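Local coordinates for xylosidase (Xanthomonas axonopodis pv. citri, PDB 6XN2), which probably hydrolyses beta-xylosidic links in xylan-derived oligosaccharides, as a member of glycoside hydrolase family 43, at residues 90-93 against 98-101; 195-200 against 206-211; 259-264 against 268-273; 324-329 against 354-359. One frame throughout, in Å; residues are numbered along the deposited sequence.

Interaction 1 (90-93 against 98-101); sequences RMAH and VEDL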
loop_
_atom_site.group_PDB
_atom_site.type_symbol
_atom_site.label_atom_id
_atom_site.label_comp_id
_atom_site.label_asym_id
_atom_site.label_seq_id
_atom_site.Cartn_x
_atom_site.Cartn_y
_atom_site.Cartn_z
ATOM N N ARG A 90 5.418 12.552 -10.291
ATOM C CA ARG A 90 6.827 12.281 -10.541
ATOM C C ARG A 90 7.763 13.263 -9.836
ATOM O O ARG A 90 7.486 14.460 -9.757
ATOM C CB ARG A 90 7.108 12.293 -12.050
ATOM C CG ARG A 90 8.576 12.069 -12.421
ATOM C CD ARG A 90 8.761 11.975 -13.931
ATOM N NE ARG A 90 8.375 13.221 -14.587
ATOM C CZ ARG A 90 7.949 13.309 -15.843
ATOM N NH1 ARG A 90 7.841 12.217 -16.590
ATOM N NH2 ARG A 90 7.628 14.493 -16.347
ATOM N N MET A 91 8.871 12.737 -9.324
ATOM C CA MET A 91 10.016 13.560 -8.955
ATOM C C MET A 91 11.146 13.206 -9.905
ATOM O O MET A 91 11.635 12.077 -9.893
ATOM C CB MET A 91 10.435 13.330 -7.504
ATOM C CG MET A 91 9.453 13.890 -6.495
ATOM S SD MET A 91 9.954 13.532 -4.803
ATOM C CE MET A 91 11.483 14.456 -4.698
ATOM N N ALA A 92 11.544 14.163 -10.738
ATOM C CA ALA A 92 12.551 13.914 -11.766
ATOM C C ALA A 92 13.899 13.533 -11.159
ATOM O O ALA A 92 14.651 12.755 -11.745
ATOM C CB ALA A 92 12.706 15.131 -12.663
ATOM N N HIS A 93 14.192 14.080 -9.985
ATOM C CA HIS A 93 15.438 13.793 -9.279
ATOM C C HIS A 93 15.210 14.023 -7.784
ATOM O O HIS A 93 14.166 14.556 -7.397
ATOM C CB HIS A 93 16.577 14.670 -9.813
ATOM C CG HIS A 93 16.250 16.128 -9.833
ATOM N ND1 HIS A 93 15.920 16.800 -10.989
ATOM C CD2 HIS A 93 16.180 17.038 -8.833
ATOM C CE1 HIS A 93 15.673 18.067 -10.704
ATOM N NE2 HIS A 93 15.822 18.238 -9.402
ATOM N N VAL A 98 7.353 18.138 -7.067
ATOM C CA VAL A 98 6.505 17.031 -7.503
ATOM C C VAL A 98 5.583 17.440 -8.646
ATOM O O VAL A 98 4.846 18.419 -8.534
ATOM C CB VAL A 98 5.651 16.497 -6.345
ATOM C CG1 VAL A 98 4.617 15.506 -6.860
ATOM C CG2 VAL A 98 6.537 15.861 -5.295
ATOM N N GLU A 99 5.628 16.689 -9.743
ATOM C CA GLU A 99 4.788 16.973 -10.904
ATOM C C GLU A 99 3.531 16.123 -10.885
ATOM O O GLU A 99 3.596 14.925 -10.629
ATOM C CB GLU A 99 5.535 16.707 -12.214
ATOM C CG GLU A 99 7.024 16.997 -12.187
ATOM C CD GLU A 99 7.744 16.416 -13.396
ATOM O OE1 GLU A 99 8.765 15.724 -13.195
ATOM O OE2 GLU A 99 7.291 16.650 -14.541
ATOM N N ASP A 100 2.410 16.706 -11.255
ATOM C CA ASP A 100 1.170 15.991 -11.393
ATOM C C ASP A 100 1.086 15.703 -12.878
ATOM O O ASP A 100 0.828 16.566 -13.653
ATOM C CB ASP A 100 -0.013 16.847 -10.981
ATOM C CG ASP A 100 -1.337 16.119 -11.075
ATOM O OD1 ASP A 100 -1.400 15.043 -11.638
ATOM O OD2 ASP A 100 -2.310 16.631 -10.564
ATOM N N LEU A 101 1.288 14.464 -13.255
ATOM C CA LEU A 101 1.303 14.085 -14.663
ATOM C C LEU A 101 -0.113 13.862 -15.192
ATOM O O LEU A 101 -0.300 13.466 -16.341
ATOM C CB LEU A 101 2.162 12.837 -14.875
ATOM C CG LEU A 101 3.642 13.051 -14.541
ATOM C CD1 LEU A 101 4.472 11.820 -14.864
ATOM C CD2 LEU A 101 4.168 14.261 -15.281
HETATM O O HOH W 1 10.084 16.612 -10.834
#

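Interaction 2 (195-200 against 206-211); sequences HYRDNA and QEPVGD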
loop_
_atom_site.group_PDB
_atom_site.type_symbol
_atom_site.label_atom_id
_atom_site.label_comp_id
_atom_site.label_asym_id
_atom_site.label_seq_id
_atom_site.Cartn_x
_atom_site.Cartn_y
_atom_site.Cartn_z
ATOM N N HIS A 195 -13.405 -12.562 4.372
ATOM C CA HIS A 195 -14.391 -13.442 3.746
ATOM C C HIS A 195 -13.781 -14.530 2.867
ATOM O O HIS A 195 -14.509 -15.250 2.178
ATOM C CB HIS A 195 -15.376 -12.624 2.921
ATOM C CG HIS A 195 -16.336 -11.839 3.753
ATOM N ND1 HIS A 195 -16.329 -10.462 3.803
ATOM C CD2 HIS A 195 -17.322 -12.241 4.591
ATOM C CE1 HIS A 195 -17.276 -10.049 4.627
ATOM N NE2 HIS A 195 -17.890 -11.109 5.122
ATOM N N TYR A 196 -12.480 -14.658 2.874
ATOM C CA TYR A 196 -11.819 -15.636 2.050
ATOM C C TYR A 196 -10.907 -16.586 2.800
ATOM O O TYR A 196 -10.300 -16.203 3.714
ATOM C CB TYR A 196 -10.980 -14.928 1.000
ATOM C CG TYR A 196 -11.750 -14.055 0.073
ATOM C CD1 TYR A 196 -12.110 -12.788 0.419
ATOM C CD2 TYR A 196 -12.097 -14.504 -1.164
ATOM C CE1 TYR A 196 -12.824 -12.006 -0.437
ATOM C CE2 TYR A 196 -12.787 -13.735 -2.011
ATOM C CZ TYR A 196 -13.162 -12.489 -1.646
ATOM O OH TYR A 196 -13.854 -11.758 -2.519
ATOM N N ARG A 197 -10.875 -17.838 2.377
ATOM C CA ARG A 197 -9.964 -18.841 2.874
ATOM C C ARG A 197 -9.541 -19.619 1.650
ATOM O O ARG A 197 -10.354 -19.958 0.888
ATOM C CB ARG A 197 -10.583 -19.766 3.883
ATOM C CG ARG A 197 -11.103 -19.111 5.120
ATOM C CD ARG A 197 -10.029 -18.497 5.934
ATOM N NE ARG A 197 -10.506 -18.112 7.237
ATOM C CZ ARG A 197 -11.117 -16.986 7.487
ATOM N NH1 ARG A 197 -11.316 -16.130 6.535
ATOM N NH2 ARG A 197 -11.529 -16.733 8.689
ATOM N N ASP A 198 -8.267 -19.846 1.504
ATOM C CA ASP A 198 -7.714 -20.565 0.400
ATOM C C ASP A 198 -8.219 -20.051 -0.932
ATOM O O ASP A 198 -8.649 -20.867 -1.696
ATOM C CB ASP A 198 -7.971 -22.080 0.547
ATOM C CG ASP A 198 -7.428 -22.659 1.850
ATOM O OD1 ASP A 198 -6.298 -22.382 2.211
ATOM O OD2 ASP A 198 -8.143 -23.403 2.513
ATOM N N ASN A 199 -8.287 -18.743 -1.098
ATOM C CA ASN A 199 -8.730 -18.046 -2.294
ATOM C C ASN A 199 -10.160 -18.186 -2.661
ATOM O O ASN A 199 -10.529 -17.865 -3.730
ATOM C CB ASN A 199 -7.885 -18.356 -3.511
ATOM C CG ASN A 199 -6.464 -18.158 -3.262
ATOM O OD1 ASN A 199 -6.075 -17.157 -2.741
ATOM N ND2 ASN A 199 -5.675 -19.136 -3.605
ATOM N N ALA A 200 -10.965 -18.657 -1.755
ATOM C CA ALA A 200 -12.386 -18.820 -2.038
ATOM C C ALA A 200 -13.256 -18.030 -1.075
ATOM O O ALA A 200 -13.043 -18.051 0.145
ATOM C CB ALA A 200 -12.761 -20.289 -2.002
ATOM N N GLN A 206 -15.610 -15.168 8.435
ATOM C CA GLN A 206 -15.405 -13.926 9.152
ATOM C C GLN A 206 -13.993 -13.818 9.639
ATOM O O GLN A 206 -13.255 -14.737 9.536
ATOM C CB GLN A 206 -16.376 -13.774 10.301
ATOM C CG GLN A 206 -17.815 -13.883 9.893
ATOM C CD GLN A 206 -18.316 -12.753 9.030
ATOM O OE1 GLN A 206 -17.685 -11.733 8.889
ATOM N NE2 GLN A 206 -19.464 -12.953 8.434
ATOM N N GLU A 207 -13.632 -12.657 10.157
ATOM C CA GLU A 207 -12.316 -12.408 10.682
ATOM C C GLU A 207 -12.109 -13.291 11.868
ATOM O O GLU A 207 -12.964 -13.419 12.665
ATOM C CB GLU A 207 -12.221 -10.966 11.146
ATOM C CG GLU A 207 -10.853 -10.502 11.515
ATOM C CD GLU A 207 -10.821 -9.109 12.092
ATOM O OE1 GLU A 207 -11.465 -8.225 11.577
ATOM O OE2 GLU A 207 -10.127 -8.925 13.068
ATOM N N PRO A 208 -10.935 -13.875 12.000
ATOM C CA PRO A 208 -10.662 -14.731 13.136
ATOM C C PRO A 208 -10.538 -13.949 14.441
ATOM O O PRO A 208 -10.233 -12.796 14.416
ATOM C CB PRO A 208 -9.340 -15.368 12.775
ATOM C CG PRO A 208 -8.761 -14.511 11.748
ATOM C CD PRO A 208 -9.859 -13.903 11.014
ATOM N N VAL A 209 -10.756 -14.605 15.562
ATOM C CA VAL A 209 -10.677 -13.954 16.854
ATOM C C VAL A 209 -9.860 -14.705 17.859
ATOM O O VAL A 209 -9.575 -15.849 17.680
ATOM C CB VAL A 209 -12.077 -13.772 17.486
ATOM C CG1 VAL A 209 -12.932 -12.866 16.648
ATOM C CG2 VAL A 209 -12.761 -15.097 17.669
ATOM N N GLY A 210 -9.451 -14.002 18.903
ATOM C CA GLY A 210 -8.754 -14.629 20.009
ATOM C C GLY A 210 -7.434 -15.251 19.623
ATOM O O GLY A 210 -6.593 -14.587 19.016
ATOM N N ASP A 211 -7.260 -16.519 19.969
ATOM C CA ASP A 211 -6.055 -17.280 19.722
ATOM C C ASP A 211 -5.877 -17.821 18.334
ATOM O O ASP A 211 -4.890 -18.377 18.037
ATOM C CB ASP A 211 -5.862 -18.391 20.741
ATOM C CG ASP A 211 -6.898 -19.462 20.660
ATOM O OD1 ASP A 211 -8.000 -19.186 20.309
ATOM O OD2 ASP A 211 -6.581 -20.586 20.977
#

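Interaction 3 (259-264 against 268-273); sequences PWVHQH and YYLSYS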
loop_
_atom_site.group_PDB
_atom_site.type_symbol
_atom_site.label_atom_id
_atom_site.label_comp_id
_atom_site.label_asym_id
_atom_site.label_seq_id
_atom_site.Cartn_x
_atom_site.Cartn_y
_atom_site.Cartn_z
ATOM N N PRO A 259 -0.147 -4.112 2.251
ATOM C CA PRO A 259 1.178 -4.690 2.317
ATOM C C PRO A 259 2.151 -4.055 1.350
ATOM O O PRO A 259 1.782 -3.547 0.370
ATOM C CB PRO A 259 0.952 -6.131 1.904
ATOM C CG PRO A 259 -0.232 -6.106 1.080
ATOM C CD PRO A 259 -1.084 -4.986 1.557
ATOM N N TRP A 260 3.409 -4.078 1.696
ATOM C CA TRP A 260 4.461 -3.592 0.811
ATOM C C TRP A 260 5.684 -4.422 1.098
ATOM O O TRP A 260 5.943 -4.756 2.253
ATOM C CB TRP A 260 4.746 -2.101 1.030
ATOM C CG TRP A 260 5.827 -1.538 0.123
ATOM C CD1 TRP A 260 7.175 -1.513 0.370
ATOM C CD2 TRP A 260 5.646 -0.926 -1.167
ATOM N NE1 TRP A 260 7.837 -0.924 -0.683
ATOM C CE2 TRP A 260 6.925 -0.556 -1.639
ATOM C CE3 TRP A 260 4.528 -0.645 -1.964
ATOM C CZ2 TRP A 260 7.116 0.077 -2.872
ATOM C CZ3 TRP A 260 4.717 -0.025 -3.187
ATOM C CH2 TRP A 260 6.003 0.334 -3.630
ATOM N N VAL A 261 6.429 -4.778 0.055
ATOM C CA VAL A 261 7.651 -5.544 0.254
ATOM C C VAL A 261 8.807 -4.871 -0.465
ATOM O O VAL A 261 8.682 -4.467 -1.619
ATOM C CB VAL A 261 7.508 -7.008 -0.233
ATOM C CG1 VAL A 261 8.822 -7.772 -0.058
ATOM C CG2 VAL A 261 6.396 -7.718 0.536
ATOM N N HIS A 262 9.930 -4.723 0.226
ATOM C CA HIS A 262 11.137 -4.260 -0.436
ATOM C C HIS A 262 12.321 -5.152 -0.053
ATOM O O HIS A 262 12.304 -5.840 0.978
ATOM C CB HIS A 262 11.413 -2.778 -0.114
ATOM C CG HIS A 262 11.973 -2.533 1.255
ATOM N ND1 HIS A 262 11.179 -2.298 2.357
ATOM C CD2 HIS A 262 13.254 -2.451 1.688
ATOM C CE1 HIS A 262 11.947 -2.101 3.415
ATOM N NE2 HIS A 262 13.209 -2.193 3.038
ATOM N N GLN A 263 13.340 -5.138 -0.887
ATOM C CA GLN A 263 14.522 -5.908 -0.658
ATOM C C GLN A 263 15.667 -5.039 -0.188
ATOM O O GLN A 263 15.903 -4.008 -0.711
ATOM C CB GLN A 263 14.955 -6.632 -1.930
ATOM C CG GLN A 263 14.132 -7.831 -2.291
ATOM C CD GLN A 263 14.655 -8.559 -3.498
ATOM O OE1 GLN A 263 14.428 -8.168 -4.582
ATOM N NE2 GLN A 263 15.358 -9.626 -3.276
ATOM N N HIS A 264 16.386 -5.527 0.796
ATOM C CA HIS A 264 17.516 -4.842 1.317
ATOM C C HIS A 264 18.379 -5.811 2.054
ATOM O O HIS A 264 17.885 -6.620 2.790
ATOM C CB HIS A 264 17.078 -3.755 2.267
ATOM C CG HIS A 264 18.201 -3.119 2.992
ATOM N ND1 HIS A 264 19.057 -2.241 2.388
ATOM C CD2 HIS A 264 18.647 -3.281 4.247
ATOM C CE1 HIS A 264 19.958 -1.853 3.255
ATOM N NE2 HIS A 264 19.734 -2.472 4.391
ATOM N N TYR A 268 13.989 -9.906 2.692
ATOM C CA TYR A 268 12.737 -9.298 2.266
ATOM C C TYR A 268 12.086 -8.621 3.455
ATOM O O TYR A 268 12.002 -9.206 4.532
ATOM C CB TYR A 268 11.799 -10.343 1.664
ATOM C CG TYR A 268 12.333 -10.940 0.382
ATOM C CD1 TYR A 268 13.163 -12.052 0.404
ATOM C CD2 TYR A 268 12.015 -10.380 -0.852
ATOM C CE1 TYR A 268 13.666 -12.594 -0.774
ATOM C CE2 TYR A 268 12.506 -10.920 -2.035
ATOM C CZ TYR A 268 13.330 -12.027 -1.985
ATOM O OH TYR A 268 13.820 -12.558 -3.159
ATOM N N TYR A 269 11.642 -7.386 3.260
ATOM C CA TYR A 269 10.968 -6.630 4.304
ATOM C C TYR A 269 9.499 -6.483 3.951
ATOM O O TYR A 269 9.168 -5.816 2.977
ATOM C CB TYR A 269 11.591 -5.237 4.473
ATOM C CG TYR A 269 12.980 -5.201 5.069
ATOM C CD1 TYR A 269 14.085 -5.628 4.341
ATOM C CD2 TYR A 269 13.194 -4.696 6.347
ATOM C CE1 TYR A 269 15.362 -5.585 4.882
ATOM C CE2 TYR A 269 14.465 -4.645 6.895
ATOM C CZ TYR A 269 15.544 -5.090 6.161
ATOM O OH TYR A 269 16.811 -5.044 6.701
ATOM N N LEU A 270 8.629 -7.129 4.718
ATOM C CA LEU A 270 7.193 -6.941 4.568
ATOM C C LEU A 270 6.731 -5.875 5.543
ATOM O O LEU A 270 6.922 -6.024 6.743
ATOM C CB LEU A 270 6.434 -8.246 4.831
ATOM C CG LEU A 270 4.920 -8.085 4.957
ATOM C CD1 LEU A 270 4.350 -7.708 3.595
ATOM C CD2 LEU A 270 4.282 -9.358 5.484
ATOM N N SER A 271 6.128 -4.802 5.039
ATOM C CA SER A 271 5.574 -3.776 5.917
ATOM C C SER A 271 4.097 -3.572 5.592
ATOM O O SER A 271 3.650 -3.870 4.483
ATOM C CB SER A 271 6.369 -2.463 5.807
ATOM O OG SER A 271 6.581 -2.064 4.457
ATOM N N TYR A 272 3.345 -3.128 6.581
ATOM C CA TYR A 272 1.924 -3.029 6.480
ATOM C C TYR A 272 1.261 -2.196 7.557
ATOM O O TYR A 272 1.837 -1.912 8.540
ATOM C CB TYR A 272 1.360 -4.437 6.652
ATOM C CG TYR A 272 1.810 -5.122 7.903
ATOM C CD1 TYR A 272 1.108 -4.993 9.073
ATOM C CD2 TYR A 272 2.919 -5.878 7.919
ATOM C CE1 TYR A 272 1.507 -5.594 10.211
ATOM C CE2 TYR A 272 3.333 -6.492 9.055
ATOM C CZ TYR A 272 2.613 -6.346 10.209
ATOM O OH TYR A 272 3.015 -6.951 11.330
ATOM N N SER A 273 0.008 -1.875 7.356
ATOM C CA SER A 273 -0.753 -1.116 8.302
ATOM C C SER A 273 -1.430 -2.044 9.291
ATOM O O SER A 273 -1.811 -3.101 8.933
ATOM C CB SER A 273 -1.781 -0.322 7.569
ATOM O OG SER A 273 -2.794 0.115 8.408
HETATM O O HOH W 2 8.575 -3.118 3.015
#

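Interaction 4 (324-329 against 354-359); sequences DSVLSG and YPYGED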
loop_
_atom_site.group_PDB
_atom_site.type_symbol
_atom_site.label_atom_id
_atom_site.label_comp_id
_atom_site.label_asym_id
_atom_site.label_seq_id
_atom_site.Cartn_x
_atom_site.Cartn_y
_atom_site.Cartn_z
ATOM N N ASP A 324 -1.338 11.485 5.471
ATOM C CA ASP A 324 -2.187 11.789 6.616
ATOM C C ASP A 324 -3.291 12.755 6.212
ATOM O O ASP A 324 -3.427 13.109 5.035
ATOM C CB ASP A 324 -1.371 12.335 7.802
ATOM C CG ASP A 324 -0.740 13.712 7.547
ATOM O OD1 ASP A 324 -1.208 14.496 6.694
ATOM O OD2 ASP A 324 0.241 14.019 8.256
ATOM N N SER A 325 -4.071 13.186 7.191
ATOM C CA SER A 325 -5.244 14.000 6.915
ATOM C C SER A 325 -5.101 15.431 7.423
ATOM O O SER A 325 -6.099 16.099 7.678
ATOM C CB SER A 325 -6.481 13.348 7.539
ATOM O OG SER A 325 -6.791 12.126 6.892
ATOM N N VAL A 326 -3.866 15.904 7.565
ATOM C CA VAL A 326 -3.640 17.222 8.151
ATOM C C VAL A 326 -4.124 18.323 7.212
ATOM O O VAL A 326 -4.810 19.244 7.642
ATOM C CB VAL A 326 -2.149 17.441 8.504
ATOM C CG1 VAL A 326 -1.888 18.898 8.864
ATOM C CG2 VAL A 326 -1.747 16.529 9.659
ATOM N N LEU A 327 -3.794 18.201 5.930
ATOM C CA LEU A 327 -4.183 19.186 4.921
ATOM C C LEU A 327 -5.687 19.453 4.920
ATOM O O LEU A 327 -6.128 20.595 4.779
ATOM C CB LEU A 327 -3.736 18.719 3.533
ATOM C CG LEU A 327 -4.136 19.561 2.320
ATOM C CD1 LEU A 327 -3.536 20.964 2.374
ATOM C CD2 LEU A 327 -3.704 18.851 1.044
ATOM N N SER A 328 -6.468 18.392 5.103
ATOM C CA SER A 328 -7.924 18.479 5.092
ATOM C C SER A 328 -8.504 18.883 6.443
ATOM O O SER A 328 -9.727 18.950 6.601
ATOM C CB SER A 328 -8.523 17.141 4.676
ATOM O OG SER A 328 -8.331 16.177 5.697
ATOM N N GLY A 329 -7.634 19.130 7.419
ATOM C CA GLY A 329 -8.078 19.452 8.766
ATOM C C GLY A 329 -8.518 18.244 9.581
ATOM O O GLY A 329 -9.404 18.348 10.432
ATOM N N TYR A 354 8.514 9.099 13.294
ATOM C CA TYR A 354 7.467 9.788 14.012
ATOM C C TYR A 354 7.097 10.960 13.146
ATOM O O TYR A 354 7.831 11.875 13.051
ATOM C CB TYR A 354 7.970 10.188 15.397
ATOM C CG TYR A 354 8.198 9.009 16.304
ATOM C CD1 TYR A 354 9.374 8.361 16.317
ATOM C CD2 TYR A 354 7.207 8.524 17.098
ATOM C CE1 TYR A 354 9.575 7.265 17.110
ATOM C CE2 TYR A 354 7.404 7.433 17.897
ATOM C CZ TYR A 354 8.596 6.811 17.890
ATOM O OH TYR A 354 8.829 5.737 18.670
ATOM N N PRO A 355 5.917 10.924 12.554
ATOM C CA PRO A 355 5.503 11.887 11.526
ATOM C C PRO A 355 5.262 13.307 12.046
ATOM O O PRO A 355 5.170 14.219 11.232
ATOM C CB PRO A 355 4.202 11.283 10.983
ATOM C CG PRO A 355 3.695 10.403 12.076
ATOM C CD PRO A 355 4.914 9.862 12.761
ATOM N N TYR A 356 5.149 13.491 13.359
ATOM C CA TYR A 356 4.970 14.827 13.925
ATOM C C TYR A 356 6.018 15.071 14.998
ATOM O O TYR A 356 5.871 15.967 15.818
ATOM C CB TYR A 356 3.544 14.992 14.476
ATOM C CG TYR A 356 2.547 14.444 13.489
ATOM C CD1 TYR A 356 2.260 15.132 12.313
ATOM C CD2 TYR A 356 1.941 13.209 13.695
ATOM C CE1 TYR A 356 1.380 14.618 11.381
ATOM C CE2 TYR A 356 1.063 12.685 12.762
ATOM C CZ TYR A 356 0.786 13.393 11.613
ATOM O OH TYR A 356 -0.084 12.873 10.683
ATOM N N GLY A 357 7.096 14.293 14.952
ATOM C CA GLY A 357 8.131 14.345 15.970
ATOM C C GLY A 357 7.898 13.296 17.047
ATOM O O GLY A 357 6.755 12.916 17.334
ATOM N N GLU A 358 8.978 12.813 17.651
ATOM C CA GLU A 358 8.837 11.773 18.663
ATOM C C GLU A 358 8.196 12.338 19.930
ATOM O O GLU A 358 7.554 11.610 20.682
ATOM C CB GLU A 358 10.189 11.128 18.985
ATOM C CG GLU A 358 10.095 10.064 20.078
ATOM C CD GLU A 358 11.350 9.219 20.209
ATOM O OE1 GLU A 358 12.211 9.277 19.302
ATOM O OE2 GLU A 358 11.469 8.491 21.216
ATOM N N ASP A 359 8.349 13.640 20.149
ATOM C CA ASP A 359 7.813 14.281 21.350
ATOM C C ASP A 359 6.332 14.622 21.219
ATOM O O ASP A 359 5.710 15.080 22.174
ATOM C CB ASP A 359 8.596 15.555 21.679
ATOM C CG ASP A 359 10.012 15.268 22.145
ATOM O OD1 ASP A 359 10.307 14.099 22.483
ATOM O OD2 ASP A 359 10.829 16.214 22.181
#

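Interaction 1 (90-93 against 98-101)
Arg90 and Glu99 face each other across two antiparallel strands, both side chains rising from the same face of the sheet. The guanidinium turns its side to the carboxylate: NE gives a nearly straight bond to OE1 from above the carboxylate plane (Arg90 NE to Glu99 OE1, 2.9 Å), and NH2 of Arg90 reaches OE2 of Glu99 at 2.8 Å, on the syn side but tilted out of that plane. Both oxygens lie close to the guanidinium plane, yet the two planes are 49° apart, so this side-on salt bridge is twisted. The bend at chi3 of Arg90 (63°) turns NE and NH2 together toward the acid. Over one guanidinium face lies Leu101, with CD2 3.6 Å from NH2 of Arg90; its branched end is apolar, so it can cover a flat cation without competing for its N-H groups. Tyr61, on the adjacent strand, takes up NH1. Glu99 OE1 also accepts from a water that in turn accepts from Ala92 N. In the next pair toward the loop, Met91 CG packs on Val98 CG2 at 3.7 Å. Backbone bonds run both ways between Arg90 and Glu99, a hydrogen-bonded pair in an antiparallel beta hairpin, within a four-stranded blade of the family 43 beta-propeller.

Interaction 2 (195-200 against 206-211)
A bend at chi2 of Arg197 (-65°), after CG has settled beside the backbone N, swings the guanidinium back along its own strand until NH2 meets the carbonyl of Gln206. Arg197 opens the turn of a tight beta hairpin: strands 196-197 and 200-201 are joined by a type I' turn, in which Asp198 and Asn199 both adopt positive phi. Backbone bonds between Arg197 and Ala200 close that turn. Beyond it the chain runs on as a surface loop, and the arginine ties this loop to the hairpin. Its length and several N-H groups suit the task, for NH1 meanwhile donates to Tyr196 O at 3.0 Å, from above the carbonyl plane, and also to Gln194 O. Three bonds from NH1 and NH2 probably fix the rotation of the guanidinium while it bridges separate pieces of backbone. Pro208 lies beside the cation, with CD 4.0 Å from NH2 of Arg197. At the start of both segments the side chains of His195 and Gln206 run side by side in the same direction, ring and amide planes 74° apart, in a looser contact with His195 NE2 3.8 Å from Gln206 OE1. The bond from Arg197 NH2 to Gln206 O measures 2.8 Å, with the oxygen near the guanidinium plane and the donor almost in line with C=O.

Interaction 3 (259-264 against 268-273)
Tyr269 sets its CB over the imidazole face of His262, 3.7 Å from the ring centroid, a CH-pi contact between cross-strand neighbours. Their rings are nearly parallel, at 13°, but slid apart so that they barely overlap. His262 reaches this place because its CG stands between the backbone N and carbonyl carbon (chi1 76°), which leans the imidazole across toward Tyr269. His264 completes an aromatic cluster, its CD2 3.5 Å from Tyr269 OH, which lies at the imidazole edge. The opposite face of the sheet carries Gln263 and Tyr268 side by side, amide and phenol planes only 4° apart, while Val261 CG2 meets Leu270 CD1 at 3.7 Å.

Beneath these side chains, reciprocal backbone bonds join Trp260 with Ser271 and His262 with Tyr269, the hydrogen-bonded pairs of an antiparallel hairpin in a blade of the beta-propeller. One water links His262 ND1, Tyr269 O and Ser271 OG, donating to the carbonyl at 2.8 Å.

A second shell fixes the polar ends: His344 bonds His262 NE2, Gly348 O receives Tyr269 OH, His309 meets Ser271 OG and Ile311 O takes Trp260 NE1. Asp176 OD2 bonds Tyr268 OH, and Asp177 N donates to Gln263 OE1. The strand begins at Glu257, a residue lining the xylose pocket, and the side chain of Trp260 is about 5 Å from the calcium ion. Histidine, serine and tyrosine suit this buried face because they pack as well as bond: a water, neighbouring side chains and a backbone carbonyl satisfy their polar atoms, which probably limits the freedom of the imidazole to turn.

Interaction 4 (324-329 against 354-359)
Tyr356 and Asp324 approach from opposite directions, and the phenol hydroxyl donates to the carboxylate: Tyr356 OH to Asp324 OD2 is 2.7 Å. The bond arrives on the anti side of OD2, 32° out of the carboxylate plane, with that plane and the ring only 16° apart. This is the tight part of the contact. OD2 also forms a salt bridge with Lys338, while the phenol oxygen accepts from Val303 N. A buried acid therefore has both a cation and a hydroxyl beside it, which would favour its charged form. The other oxygen shapes the chain: with chi1 at 67° the carboxylate stays close to its own backbone, and OD1 of Asp324 accepts from Val326 N at 3.1 Å, making an Asx turn where strand 317-324 ends; a type I turn, Val326 to Gly329, follows directly. Short acidic side chains suit that role, since the carboxylate can fold back onto the next backbone N-H groups. Packing is looser alongside, where Val326 CG2 slides past Tyr356 CE1 at 4.0 Å and helix 29-36 touches both residues. On the outer side Tyr356 leads through Gly357, whose backbone angles call for glycine, to exposed Glu358 and Asp359.

Interactions 1 and 3 both join neighbouring strands of antiparallel hairpins, but in different sheets and at different depths. Interaction 1 is at the surface, its centre about 20 Å from the centre of the chain, and relies on a charged pair; interaction 3, its centre about 10 Å from that point, is buried and uses aromatic rings and a bound water, close to the calcium ion. Interactions 2 and 4 fasten loops with little shared area, interaction 2 to a short surface hairpin through an arginine and a carbonyl, interaction 4 to the end of a strand in a buried spot through a tyrosine and an acid. Interactions 1 and 2 lie on opposite sides of the chain centre, and no two contacts touch.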